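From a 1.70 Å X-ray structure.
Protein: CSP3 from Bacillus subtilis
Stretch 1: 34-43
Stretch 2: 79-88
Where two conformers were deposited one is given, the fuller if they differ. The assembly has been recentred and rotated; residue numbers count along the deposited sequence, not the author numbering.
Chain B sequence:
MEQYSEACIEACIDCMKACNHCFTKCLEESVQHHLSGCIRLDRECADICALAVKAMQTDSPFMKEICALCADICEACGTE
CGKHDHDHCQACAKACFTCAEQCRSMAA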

# COMPACT_ATOMS: atom_id res chain seq x y z
N HIS B 34 20.52 16.99 -5.60
CA HIS B 34 20.83 16.89 -4.13
C HIS B 34 19.70 16.48 -3.18
O HIS B 34 19.95 16.10 -2.03
CB HIS B 34 21.42 18.23 -3.63
CG HIS B 34 20.52 19.41 -3.88
ND1 HIS B 34 19.58 19.85 -2.97
CD2 HIS B 34 20.50 20.32 -4.89
CE1 HIS B 34 18.99 20.94 -3.43
NE2 HIS B 34 19.52 21.24 -4.60
N LEU B 35 18.46 16.52 -3.66
CA LEU B 35 17.33 16.04 -2.88
C LEU B 35 16.89 14.62 -3.23
O LEU B 35 15.91 14.13 -2.64
CB LEU B 35 16.16 17.00 -3.03
CG LEU B 35 16.41 18.43 -2.57
CD1 LEU B 35 15.26 19.33 -2.94
CD2 LEU B 35 16.63 18.46 -1.06
N SER B 36 17.59 13.91 -4.11
CA SER B 36 17.09 12.63 -4.58
C SER B 36 16.98 11.60 -3.46
O SER B 36 16.01 10.85 -3.41
CB SER B 36 17.89 12.13 -5.76
OG SER B 36 19.12 11.65 -5.33
N GLY B 37 17.93 11.62 -2.52
CA GLY B 37 17.88 10.73 -1.36
C GLY B 37 16.67 11.02 -0.47
O GLY B 37 16.04 10.07 0.05
N CYS B 38 16.36 12.29 -0.24
CA CYS B 38 15.14 12.65 0.52
C CYS B 38 13.88 12.21 -0.16
O CYS B 38 12.98 11.70 0.46
CB CYS B 38 14.93 14.16 0.61
SG CYS B 38 16.16 15.06 1.48
N ILE B 39 13.84 12.36 -1.48
CA ILE B 39 12.66 11.98 -2.27
C ILE B 39 12.43 10.48 -2.16
O ILE B 39 11.31 10.03 -1.86
CB ILE B 39 12.76 12.44 -3.73
CG1 ILE B 39 12.65 13.99 -3.78
CG2 ILE B 39 11.70 11.81 -4.62
CD1 ILE B 39 13.25 14.60 -5.01
N ARG B 40 13.49 9.70 -2.33
CA ARG B 40 13.38 8.24 -2.20
C ARG B 40 12.93 7.79 -0.83
O ARG B 40 12.03 6.97 -0.68
CB ARG B 40 14.72 7.57 -2.49
CG ARG B 40 15.03 7.57 -3.95
CD ARG B 40 16.44 7.01 -4.15
NE ARG B 40 16.42 5.57 -3.97
CZ ARG B 40 17.49 4.78 -4.10
NH1 ARG B 40 18.69 5.30 -4.31
NH2 ARG B 40 17.35 3.47 -3.93
N LEU B 41 13.60 8.30 0.20
CA LEU B 41 13.19 7.97 1.57
C LEU B 41 11.82 8.47 1.97
O LEU B 41 11.10 7.81 2.74
CB LEU B 41 14.25 8.43 2.59
CG LEU B 41 15.51 7.55 2.60
CD1 LEU B 41 16.65 8.21 3.31
CD2 LEU B 41 15.21 6.22 3.29
N ASP B 42 11.43 9.64 1.47
CA ASP B 42 10.07 10.17 1.74
C ASP B 42 9.01 9.19 1.25
O ASP B 42 7.99 8.96 1.92
CB ASP B 42 9.81 11.49 1.02
CG ASP B 42 10.46 12.68 1.69
OD1 ASP B 42 10.71 12.64 2.92
OD2 ASP B 42 10.70 13.68 0.95
N ARG B 43 9.24 8.64 0.06
CA ARG B 43 8.31 7.64 -0.48
C ARG B 43 8.26 6.38 0.39
O ARG B 43 7.18 5.92 0.79
CB ARG B 43 8.68 7.28 -1.92
CG ARG B 43 7.84 6.17 -2.50
CD ARG B 43 8.32 5.71 -3.83
NE ARG B 43 7.45 4.71 -4.43
CZ ARG B 43 7.70 4.04 -5.54
NH1 ARG B 43 8.79 4.29 -6.26
NH2 ARG B 43 6.82 3.16 -5.95
N THR B 79 17.10 11.45 9.19
CA THR B 79 18.52 11.76 9.04
C THR B 79 18.83 12.41 7.69
O THR B 79 19.55 13.39 7.62
CB THR B 79 19.37 10.47 9.31
OG1 THR B 79 19.10 10.01 10.64
CG2 THR B 79 20.85 10.72 9.16
N GLU B 80 18.27 11.85 6.62
CA GLU B 80 18.49 12.40 5.29
C GLU B 80 17.78 13.73 5.06
O GLU B 80 18.40 14.70 4.61
CB GLU B 80 18.06 11.40 4.22
CG GLU B 80 18.33 11.83 2.80
CD GLU B 80 19.79 12.07 2.48
OE1 GLU B 80 20.71 11.56 3.18
OE2 GLU B 80 20.05 12.79 1.47
N CYS B 81 16.50 13.82 5.40
CA CYS B 81 15.78 15.11 5.23
C CYS B 81 16.40 16.19 6.11
O CYS B 81 16.42 17.37 5.75
CB CYS B 81 14.28 15.02 5.41
SG CYS B 81 13.49 14.00 4.13
N GLY B 82 16.92 15.79 7.27
CA GLY B 82 17.51 16.74 8.21
C GLY B 82 18.75 17.44 7.69
O GLY B 82 19.21 18.39 8.33
N LYS B 83 19.30 16.97 6.57
CA LYS B 83 20.47 17.61 5.91
C LYS B 83 20.12 18.76 4.98
O LYS B 83 21.02 19.37 4.40
CB LYS B 83 21.27 16.56 5.12
CG LYS B 83 21.94 15.52 6.00
CD LYS B 83 22.47 14.36 5.18
CE LYS B 83 23.04 13.30 6.09
NZ LYS B 83 23.56 12.16 5.26
N HIS B 84 18.83 19.10 4.89
CA HIS B 84 18.35 20.14 3.99
C HIS B 84 17.48 21.13 4.71
O HIS B 84 16.72 20.76 5.58
CB HIS B 84 17.60 19.48 2.83
CG HIS B 84 18.44 18.50 2.08
ND1 HIS B 84 18.53 17.17 2.42
CD2 HIS B 84 19.28 18.68 1.03
CE1 HIS B 84 19.36 16.56 1.60
NE2 HIS B 84 19.85 17.46 0.76
N ASP B 85 17.60 22.40 4.33
CA ASP B 85 16.92 23.48 5.03
C ASP B 85 15.75 24.15 4.27
O ASP B 85 15.32 25.23 4.64
CB ASP B 85 17.95 24.55 5.46
CG ASP B 85 17.45 25.40 6.64
OD1 ASP B 85 16.68 24.91 7.49
OD2 ASP B 85 17.83 26.56 6.72
N HIS B 86 15.24 23.55 3.20
CA HIS B 86 13.91 24.00 2.67
C HIS B 86 13.07 22.80 2.24
O HIS B 86 13.40 21.69 2.60
CB HIS B 86 13.98 25.08 1.55
CG HIS B 86 12.74 25.95 1.50
ND1 HIS B 86 11.73 25.78 0.57
CD2 HIS B 86 12.31 26.94 2.32
CE1 HIS B 86 10.76 26.65 0.79
NE2 HIS B 86 11.10 27.38 1.84
N ASP B 87 11.93 23.07 1.60
CA ASP B 87 11.08 22.07 0.94
C ASP B 87 10.44 21.21 1.98
O ASP B 87 10.27 20.00 1.75
CB ASP B 87 11.85 21.23 -0.09
CG ASP B 87 12.48 22.07 -1.15
OD1 ASP B 87 11.73 22.76 -1.87
OD2 ASP B 87 13.74 22.05 -1.27
N HIS B 88 10.14 21.81 3.15
CA HIS B 88 9.52 21.09 4.27
C HIS B 88 10.44 20.00 4.88
O HIS B 88 9.96 19.13 5.58
CB HIS B 88 8.18 20.45 3.81
CG HIS B 88 7.20 20.16 4.90
ND1 HIS B 88 6.54 21.16 5.59
CD2 HIS B 88 6.72 18.98 5.39
CE1 HIS B 88 5.72 20.62 6.47
NE2 HIS B 88 5.79 19.31 6.36

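This is a small, mixed contact in which the start of one helix and the residues just before it pack against a helix and the type I turn from Cys81 to His84, with His84 and Cys38 at its centre and one weak hydrogen bond across it. The two stretches bury 408 Å² between them, both sides summed. The backbones come nearest at Cys38 and Cys81, whose CA atoms lie 5.4 Å apart.

Cys81 to His84 form a type I turn, and the CA-to-CB bond of His84 points toward the other stretch. The ring then meets three residues. Leu35 CD2 sits over one face, 3.7 Å from the centroid of the His84 ring and 25° off the normal, a CH-pi contact. Cys38 SG approaches obliquely, 3.9 Å from the His84 ring centroid, and is 3.3 Å from His84 ND1. His84 NE2 donates to His34 O at 3.1 Å, but the angle of 122° makes this bond weak. Within its own stretch, His84 ND1 donates to Glu80 O at 3.3 Å, also weakly. Both ring nitrogens thus have backbone carbonyl partners.

The cysteines pack without a disulfide: Cys38 CB lies 3.8 Å from Cys81 SG. Asp42 OD1 comes within 3.3 Å of Cys81 SG.

Glu80 packs through the aliphatic part of its side chain. Glu80 CG is 3.7 Å from Cys38 N, and Glu80 CB is 3.6 Å from Leu41 CD1. Gly37 leaves room for this side chain, since a CB there would lie 2.9 Å from Glu80 OE2, a clash. The carboxylate makes its salt bridge within its own stretch, with Glu80 OE1 3.6 Å from Lys83 NZ.

At the other end of the contact, Leu35 CD1 touches Asp87 OD2 at 3.5 Å. Leu35 therefore meets both His84 and Asp87 through its two methyl groups.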